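Local coordinates for E3 ubiquitin-protein ligase HERC2 (Homo sapiens, PDB 4L1M) that acts as an E3 ubiquitin ligase, probably attaching ubiquitin to target proteins through a HECT domain, and carries an RCC1-like beta-propeller domain, at residues H322-T327 / I368-A373; K263-S268 / V313-A318; H333-N338 / P352-L357. All coordinates share one frame; numbering follows the deposited sequence.

Contact 1: residues H322-T327 / I368-A373; sequences HCLALT and IACGPA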
loop_
_atom_site.group_PDB
_atom_site.type_symbol
_atom_site.label_atom_id
_atom_site.label_comp_id
_atom_site.label_asym_id
_atom_site.label_seq_id
_atom_site.Cartn_x
_atom_site.Cartn_y
_atom_site.Cartn_z
ATOM N N HIS A 322 -11.260 3.683 -2.557
ATOM C CA HIS A 322 -11.963 3.054 -1.435
ATOM C C HIS A 322 -10.959 2.481 -0.450
ATOM O O HIS A 322 -9.798 2.320 -0.792
ATOM C CB HIS A 322 -12.923 1.976 -1.907
ATOM C CG HIS A 322 -12.280 0.655 -2.200
ATOM N ND1 HIS A 322 -11.571 0.414 -3.352
ATOM C CD2 HIS A 322 -12.292 -0.515 -1.520
ATOM C CE1 HIS A 322 -11.151 -0.835 -3.364
ATOM N NE2 HIS A 322 -11.581 -1.426 -2.266
ATOM N N CYS A 323 -11.397 2.219 0.776
ATOM C CA CYS A 323 -10.505 1.742 1.829
ATOM C C CYS A 323 -11.158 0.685 2.664
ATOM O O CYS A 323 -12.373 0.629 2.743
ATOM C CB CYS A 323 -10.149 2.861 2.790
ATOM S SG CYS A 323 -9.225 4.205 2.080
ATOM N N LEU A 324 -10.316 -0.135 3.286
ATOM C CA LEU A 324 -10.707 -1.054 4.335
ATOM C C LEU A 324 -9.914 -0.722 5.594
ATOM O O LEU A 324 -8.776 -0.263 5.513
ATOM C CB LEU A 324 -10.400 -2.502 3.978
ATOM C CG LEU A 324 -11.039 -3.177 2.764
ATOM C CD1 LEU A 324 -10.996 -4.691 2.920
ATOM C CD2 LEU A 324 -12.470 -2.728 2.535
ATOM N N ALA A 325 -10.535 -0.964 6.744
ATOM C CA ALA A 325 -9.860 -0.885 8.028
ATOM C C ALA A 325 -10.153 -2.110 8.881
ATOM O O ALA A 325 -11.311 -2.527 9.010
ATOM C CB ALA A 325 -10.287 0.357 8.755
ATOM N N LEU A 326 -9.103 -2.708 9.423
ATOM C CA LEU A 326 -9.236 -3.864 10.300
ATOM C C LEU A 326 -9.053 -3.416 11.754
ATOM O O LEU A 326 -8.118 -2.669 12.061
ATOM C CB LEU A 326 -8.178 -4.895 9.928
ATOM C CG LEU A 326 -8.114 -6.175 10.765
ATOM C CD1 LEU A 326 -9.386 -6.982 10.611
ATOM C CD2 LEU A 326 -6.905 -6.984 10.312
ATOM N N THR A 327 -9.942 -3.853 12.629
ATOM C CA THR A 327 -9.854 -3.506 14.041
ATOM C C THR A 327 -9.235 -4.627 14.865
ATOM O O THR A 327 -9.223 -5.798 14.455
ATOM C CB THR A 327 -11.240 -3.190 14.640
ATOM O OG1 THR A 327 -12.008 -4.391 14.756
ATOM C CG2 THR A 327 -11.990 -2.192 13.780
ATOM N N ILE A 368 -5.938 -7.516 5.291
ATOM C CA ILE A 368 -6.803 -6.883 4.298
ATOM C C ILE A 368 -5.968 -6.301 3.186
ATOM O O ILE A 368 -4.804 -5.999 3.384
ATOM C CB ILE A 368 -7.652 -5.774 4.923
ATOM C CG1 ILE A 368 -6.777 -4.875 5.815
ATOM C CG2 ILE A 368 -8.798 -6.394 5.713
ATOM C CD1 ILE A 368 -7.476 -3.623 6.312
ATOM N N ALA A 369 -6.563 -6.122 2.017
ATOM C CA ALA A 369 -5.853 -5.526 0.876
ATOM C C ALA A 369 -6.845 -4.983 -0.130
ATOM O O ALA A 369 -7.918 -5.557 -0.273
ATOM C CB ALA A 369 -4.964 -6.557 0.215
ATOM N N CYS A 370 -6.485 -3.894 -0.833
ATOM C CA CYS A 370 -7.362 -3.301 -1.872
ATOM C C CYS A 370 -6.679 -3.106 -3.216
ATOM O O CYS A 370 -5.584 -2.605 -3.282
ATOM C CB CYS A 370 -7.877 -1.939 -1.416
ATOM S SG CYS A 370 -8.822 -1.993 0.110
ATOM N N GLY A 371 -7.364 -3.482 -4.285
ATOM C CA GLY A 371 -6.977 -3.110 -5.639
ATOM C C GLY A 371 -7.744 -1.863 -6.050
ATOM O O GLY A 371 -8.357 -1.185 -5.207
ATOM N N PRO A 372 -7.713 -1.536 -7.336
ATOM C CA PRO A 372 -8.463 -0.376 -7.790
ATOM C C PRO A 372 -9.994 -0.556 -7.737
ATOM O O PRO A 372 -10.712 0.409 -7.571
ATOM C CB PRO A 372 -7.980 -0.206 -9.228
ATOM C CG PRO A 372 -7.592 -1.572 -9.652
ATOM C CD PRO A 372 -7.004 -2.204 -8.436
ATOM N N ALA A 373 -10.486 -1.772 -7.907
ATOM C CA ALA A 373 -11.936 -2.028 -7.823
ATOM C C ALA A 373 -12.224 -3.320 -7.047
ATOM O O ALA A 373 -13.236 -3.991 -7.274
ATOM C CB ALA A 373 -12.513 -2.093 -9.219
#

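Contact 2: residues K263-S268 / V313-A318; sequences KVRCGS and VIDVAA. With SO4 (sulfate ion), chain F.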
loop_
_atom_site.group_PDB
_atom_site.type_symbol
_atom_site.label_atom_id
_atom_site.label_comp_id
_atom_site.label_asym_id
_atom_site.label_seq_id
_atom_site.Cartn_x
_atom_site.Cartn_y
_atom_site.Cartn_z
ATOM N N LYS A 263 1.686 4.065 10.881
ATOM C CA LYS A 263 1.586 3.672 9.477
ATOM C C LYS A 263 0.952 4.786 8.653
ATOM O O LYS A 263 0.155 5.578 9.170
ATOM C CB LYS A 263 0.761 2.398 9.316
ATOM C CG LYS A 263 1.473 1.103 9.682
ATOM N N VAL A 264 1.366 4.865 7.391
ATOM C CA VAL A 264 0.758 5.748 6.434
ATOM C C VAL A 264 0.339 4.941 5.216
ATOM O O VAL A 264 0.932 3.906 4.918
ATOM C CB VAL A 264 1.705 6.897 5.973
ATOM C CG1 VAL A 264 1.768 8.008 7.017
ATOM C CG2 VAL A 264 3.092 6.369 5.645
ATOM N N ARG A 265 -0.663 5.456 4.503
ATOM C CA ARG A 265 -1.106 4.882 3.245
ATOM C C ARG A 265 -1.490 6.014 2.314
ATOM O O ARG A 265 -1.840 7.093 2.772
ATOM C CB ARG A 265 -2.299 3.952 3.450
ATOM C CG ARG A 265 -2.084 2.827 4.457
ATOM C CD ARG A 265 -1.369 1.629 3.878
ATOM N NE ARG A 265 -1.271 0.606 4.924
ATOM C CZ ARG A 265 -0.530 -0.498 4.849
ATOM N NH1 ARG A 265 0.191 -0.785 3.759
ATOM N NH2 ARG A 265 -0.531 -1.347 5.859
ATOM N N CYS A 266 -1.405 5.743 1.013
ATOM C CA CYS A 266 -1.830 6.653 -0.028
ATOM C C CYS A 266 -2.876 5.955 -0.902
ATOM O O CYS A 266 -2.668 4.843 -1.339
ATOM C CB CYS A 266 -0.647 7.013 -0.912
ATOM S SG CYS A 266 0.565 8.051 -0.096
ATOM N N GLY A 267 -4.005 6.604 -1.139
ATOM C CA GLY A 267 -4.905 6.188 -2.210
ATOM C C GLY A 267 -4.728 7.223 -3.276
ATOM O O GLY A 267 -3.806 8.025 -3.194
ATOM N N SER A 268 -5.620 7.257 -4.254
ATOM C CA SER A 268 -5.479 8.207 -5.370
ATOM C C SER A 268 -5.763 9.621 -4.909
ATOM O O SER A 268 -6.893 9.962 -4.595
ATOM C CB SER A 268 -6.407 7.835 -6.531
ATOM O OG SER A 268 -6.226 8.730 -7.612
ATOM N N VAL A 313 -8.205 0.604 15.474
ATOM C CA VAL A 313 -7.831 0.127 14.152
ATOM C C VAL A 313 -6.379 -0.328 14.147
ATOM O O VAL A 313 -5.499 0.382 14.654
ATOM C CB VAL A 313 -8.023 1.232 13.111
ATOM C CG1 VAL A 313 -7.555 0.770 11.749
ATOM C CG2 VAL A 313 -9.473 1.650 13.067
ATOM N N ILE A 314 -6.131 -1.513 13.588
ATOM C CA ILE A 314 -4.768 -2.069 13.540
ATOM C C ILE A 314 -4.178 -2.095 12.141
ATOM O O ILE A 314 -2.981 -2.260 11.998
ATOM C CB ILE A 314 -4.672 -3.481 14.189
ATOM C CG1 ILE A 314 -5.408 -4.555 13.357
ATOM C CG2 ILE A 314 -5.185 -3.428 15.628
ATOM C CD1 ILE A 314 -5.255 -5.949 13.915
ATOM N N ASP A 315 -5.006 -1.954 11.115
ATOM C CA ASP A 315 -4.499 -1.756 9.756
ATOM C C ASP A 315 -5.549 -1.082 8.872
ATOM O O ASP A 315 -6.757 -1.189 9.105
ATOM C CB ASP A 315 -4.062 -3.097 9.113
ATOM C CG ASP A 315 -3.296 -2.912 7.765
ATOM O OD1 ASP A 315 -2.670 -1.864 7.516
ATOM O OD2 ASP A 315 -3.332 -3.828 6.942
ATOM N N VAL A 316 -5.062 -0.365 7.877
ATOM C CA VAL A 316 -5.894 0.270 6.873
ATOM C C VAL A 316 -5.310 -0.074 5.525
ATOM O O VAL A 316 -4.113 -0.063 5.359
ATOM C CB VAL A 316 -5.895 1.815 7.009
ATOM C CG1 VAL A 316 -6.558 2.454 5.793
ATOM C CG2 VAL A 316 -6.609 2.238 8.281
ATOM N N ALA A 317 -6.175 -0.372 4.565
ATOM C CA ALA A 317 -5.749 -0.688 3.199
ATOM C C ALA A 317 -6.488 0.272 2.274
ATOM O O ALA A 317 -7.706 0.328 2.286
ATOM C CB ALA A 317 -6.072 -2.119 2.871
ATOM N N ALA A 318 -5.730 1.054 1.524
ATOM C CA ALA A 318 -6.283 2.074 0.649
ATOM C C ALA A 318 -6.173 1.601 -0.772
ATOM O O ALA A 318 -5.090 1.392 -1.243
ATOM C CB ALA A 318 -5.518 3.376 0.820
HETATM S S SO4 F . -9.220 10.144 -9.352
HETATM O O1 SO4 F . -9.189 8.756 -8.889
HETATM O O2 SO4 F . -9.069 10.124 -10.829
HETATM O O3 SO4 F . -10.482 10.834 -9.012
HETATM O O4 SO4 F . -8.129 10.867 -8.661
#

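Contact 3: residues H333-N338 / P352-L357; sequences HSWGSN and PEPAAL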
loop_
_atom_site.group_PDB
_atom_site.type_symbol
_atom_site.label_atom_id
_atom_site.label_comp_id
_atom_site.label_asym_id
_atom_site.label_seq_id
_atom_site.Cartn_x
_atom_site.Cartn_y
_atom_site.Cartn_z
ATOM N N HIS A 333 -14.117 -2.679 8.456
ATOM C CA HIS A 333 -14.911 -1.502 8.047
ATOM C C HIS A 333 -14.480 -1.053 6.662
ATOM O O HIS A 333 -13.334 -1.227 6.275
ATOM C CB HIS A 333 -14.674 -0.378 9.034
ATOM C CG HIS A 333 -15.207 -0.662 10.405
ATOM N ND1 HIS A 333 -16.214 0.087 10.977
ATOM C CD2 HIS A 333 -14.881 -1.612 11.319
ATOM C CE1 HIS A 333 -16.491 -0.392 12.176
ATOM N NE2 HIS A 333 -15.699 -1.426 12.409
ATOM N N SER A 334 -15.392 -0.465 5.911
ATOM C CA SER A 334 -15.019 0.105 4.616
ATOM C C SER A 334 -15.763 1.408 4.352
ATOM O O SER A 334 -16.774 1.689 4.975
ATOM C CB SER A 334 -15.315 -0.880 3.496
ATOM O OG SER A 334 -16.703 -0.916 3.205
ATOM N N TRP A 335 -15.252 2.182 3.412
ATOM C CA TRP A 335 -15.905 3.420 2.954
ATOM C C TRP A 335 -15.337 3.828 1.609
ATOM O O TRP A 335 -14.295 3.324 1.185
ATOM C CB TRP A 335 -15.696 4.569 3.962
ATOM C CG TRP A 335 -14.288 5.035 4.031
ATOM C CD1 TRP A 335 -13.739 6.017 3.309
ATOM C CD2 TRP A 335 -13.258 4.528 4.876
ATOM N NE1 TRP A 335 -12.421 6.183 3.648
ATOM C CE2 TRP A 335 -12.106 5.272 4.618
ATOM C CE3 TRP A 335 -13.207 3.530 5.852
ATOM C CZ2 TRP A 335 -10.902 5.047 5.279
ATOM C CZ3 TRP A 335 -12.002 3.308 6.510
ATOM C CH2 TRP A 335 -10.864 4.061 6.206
ATOM N N GLY A 336 -16.021 4.767 0.965
ATOM C CA GLY A 336 -15.525 5.364 -0.264
ATOM C C GLY A 336 -16.338 4.999 -1.480
ATOM O O GLY A 336 -17.554 4.803 -1.404
ATOM N N SER A 337 -15.661 4.939 -2.622
ATOM C CA SER A 337 -16.341 4.791 -3.897
ATOM C C SER A 337 -16.940 3.400 -4.009
ATOM O O SER A 337 -16.379 2.431 -3.493
ATOM C CB SER A 337 -15.366 5.066 -5.050
ATOM O OG SER A 337 -15.897 4.641 -6.294
ATOM N N ASN A 338 -18.086 3.314 -4.684
ATOM C CA ASN A 338 -18.742 2.035 -4.937
ATOM C C ASN A 338 -19.208 1.910 -6.393
ATOM O O ASN A 338 -20.213 1.245 -6.680
ATOM C CB ASN A 338 -19.912 1.850 -3.971
ATOM C CG ASN A 338 -20.372 0.402 -3.871
ATOM O OD1 ASN A 338 -19.580 -0.521 -4.011
ATOM N ND2 ASN A 338 -21.667 0.204 -3.621
ATOM N N PRO A 352 -20.515 6.748 2.069
ATOM C CA PRO A 352 -19.948 7.984 2.623
ATOM C C PRO A 352 -19.130 7.817 3.891
ATOM O O PRO A 352 -18.054 8.405 4.006
ATOM C CB PRO A 352 -21.192 8.838 2.912
ATOM C CG PRO A 352 -22.192 8.384 1.920
ATOM C CD PRO A 352 -21.955 6.907 1.768
ATOM N N GLU A 353 -19.644 7.046 4.837
ATOM C CA GLU A 353 -18.986 6.896 6.114
ATOM C C GLU A 353 -18.605 5.448 6.377
ATOM O O GLU A 353 -19.246 4.544 5.858
ATOM C CB GLU A 353 -19.883 7.401 7.224
ATOM C CG GLU A 353 -20.354 8.817 6.990
ATOM C CD GLU A 353 -20.309 9.622 8.267
ATOM O OE1 GLU A 353 -21.300 10.277 8.570
ATOM O OE2 GLU A 353 -19.267 9.579 8.976
ATOM N N PRO A 354 -17.561 5.236 7.200
ATOM C CA PRO A 354 -17.147 3.894 7.566
ATOM C C PRO A 354 -18.220 3.132 8.322
ATOM O O PRO A 354 -18.955 3.709 9.119
ATOM C CB PRO A 354 -15.925 4.124 8.468
ATOM C CG PRO A 354 -15.486 5.524 8.189
ATOM C CD PRO A 354 -16.709 6.271 7.814
ATOM N N ALA A 355 -18.304 1.842 8.060
ATOM C CA ALA A 355 -19.251 0.974 8.751
ATOM C C ALA A 355 -18.795 -0.464 8.569
ATOM O O ALA A 355 -18.211 -0.807 7.543
ATOM C CB ALA A 355 -20.662 1.165 8.214
ATOM N N ALA A 356 -19.022 -1.280 9.585
ATOM C CA ALA A 356 -18.600 -2.671 9.574
ATOM C C ALA A 356 -19.277 -3.382 8.433
ATOM O O ALA A 356 -20.450 -3.158 8.182
ATOM C CB ALA A 356 -18.958 -3.346 10.891
ATOM N N LEU A 357 -18.519 -4.201 7.719
ATOM C CA LEU A 357 -19.087 -5.088 6.741
ATOM C C LEU A 357 -19.619 -6.293 7.491
ATOM O O LEU A 357 -18.950 -6.792 8.390
ATOM C CB LEU A 357 -18.028 -5.527 5.746
ATOM C CG LEU A 357 -17.552 -4.440 4.787
ATOM C CD1 LEU A 357 -16.239 -4.822 4.134
ATOM C CD2 LEU A 357 -18.614 -4.154 3.735
#

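Contact 1: residues H322-T327 / I368-A373
Cys370 and Ile368 face Leu324, Leu326 and His322 across two strands that run antiparallel (175°) with their axes 7.2 Å apart. That separation, and the absence of bonding between the two backbones, identify the contact as two sheets laid against each other: adjacent blades of the beta-propeller meeting through side chains. The tight part is the pair Ile368 and Cys370, whose side chains both point at the other strand. Ile368 sets CG1 between its backbone N and carbonyl carbon (chi1 46°), and from there the extended chain carries CD1 to the backbone of 322-327. CD1 lies 3.6 Å from Leu326 N, with Leu324 CB and Leu326 CB each 3.9 Å from this one Ile368 methyl, while Ile368 CG2 rests against Leu324 CD1. Cys370 SG fills the next position, 3.7 Å from Leu324 CG. The same sulfur is 4.3 Å from the centroid of the His322 ring and 40° off its normal, an oblique approach in which His322 NE2 is the ring atom nearest the sulfur. A hydrogen bond from His322 NE2 to Ser375 OG restrains the rotation of the imidazole. At the edge of that ring, near its plane, Gly371 O lies 3.4 Å from His322 CE1. Beyond this point the packing thins. From Gly371 on the chain has left the strand, and CB of the partly exposed Pro372 points away from 322-327, so residues 371-373 add little buried surface. Strand 322-327 is bonded to 313-318 on one flank and 332-335 on the other. Strand 365-370 pairs with 374-379 in a blade that the N-terminal strands 27-31 and 45-46 complete; Ile368 and Cys370 also touch Ala317 of strand 313-318.

Contact 2: residues K263-S268 / V313-A318
Asp315 OD1 lies at the edge of the Arg265 guanidinium, near its plane; the guanidinium and carboxylate planes are turned 52° against each other. Between the two groups the close approach is from one nitrogen to one oxygen: Arg265 NH2 donates to Asp315 OD1 at 2.8 Å on the syn side, with an N-H...O angle of 138°, giving a bent salt bridge whose acceptor is tilted somewhat from the guanidinium plane. Val316 O approaches the same group obliquely, 3.0 Å from Arg265 NE. The arginine chain gets there by a bend at chi2 (-82°), after which it runs out straight and lies across the aspartate at roughly a right angle. Farther along, a methyl packs on backbone. Ala318 CB fits against the other strand, 3.9 Å from Cys266 O and 4.1 Å from Gly267 N, with Arg265 CB 4.2 Å away. Beyond Gly267, Ser268 OG lies 3.0 Å from O4 and 3.2 Å from O1 of a sulfate, probably from the crystallisation liquor. Lys285 and Arg290 bind the same ion. The two strands point the same way, axes 6.7 Å apart at closest, yet belong to different sheets. Each is the innermost strand of its blade, close to the propeller centre. Strand 261-267 pairs with 270-275, and 313-318 pairs with 322-327, where Ile314 and Asp315 both face Leu326 in a classic beta bulge. The flanking contacts continue around the ring: Cys266 touches strands 207-212 and 218-223, and Ala317 touches strand 365-370.

Contact 3: residues H333-N338 / P352-L357
Ser334 and Ala355 form an antiparallel hydrogen-bonded pair between strands whose axes come within 4.5 Å, and His333 with Ala356 forms the adjoining non-hydrogen-bonded pair. This joins the third and outermost strands of one four-stranded blade of the RCC1-like beta-propeller. The bonding is modest: Ser334 N donates to Ala355 O at 3.3 Å and 159°, whereas the return bond from Ala355 N to Ser334 O, 3.4 Å, is weak. A CA-H...O contact supplements it, with Pro354 CA 3.4 Å from Ser334 O.

The side chains then close over both ends of the ladder. The imidazole of His333 lies face-on to Ala356: the CA atom of Ala356 sits 3.9 Å above the centre of the ring plane, and its methyl makes a CH-pi contact, Ala356 CB being 4.2 Å from the His333 centroid and 16° off the normal. His333 NE2 is hydrogen-bonded to Glu331 OE2, which restrains the ring's rotation. Trp335 places CG between its backbone N and carbonyl carbon (chi1 69°), which carries the indole out over Cys323 and Ala325 of strand 322-327; the Pro354 ring then crosses it obliquely, Trp335 CE3 lying 3.8 Å from Pro354 CB. At the indole's polar end, Trp335 NE1 is hydrogen-bonded to Arg290 O, in a loop of the preceding blade.

Ser334 projects to the same face of the sheet as Ala355. Its hydroxyl is gripped by His343 ND1 and Lys351 NZ, and the same lysine also reaches Ala355 O, tying the face to the segment between strands 332-335 and 354-356. The end of Leu357 turns back to Ser334, where Leu357 CD2 rests 3.8 Å from Ser334 OG.

All three contacts converge on one antiparallel blade, built in chain order from strands 313-318, 322-327, 332-335 and 354-356. Contact 3 lies within that blade, at its outer edge; contact 2 joins its innermost strand to the preceding blade, and contact 1 joins its second strand to the following one, which strands from both ends of the chain complete. Along the sequence contact 2 finishes first, and both segments of contact 3 fall between those of contact 1. The centres of contacts 1 and 2 are about 8 Å apart. Contact 3 is centred about 10 Å from contact 1 and about 14 Å from contact 2. Together they show how one blade is held in the closed seven-bladed ring.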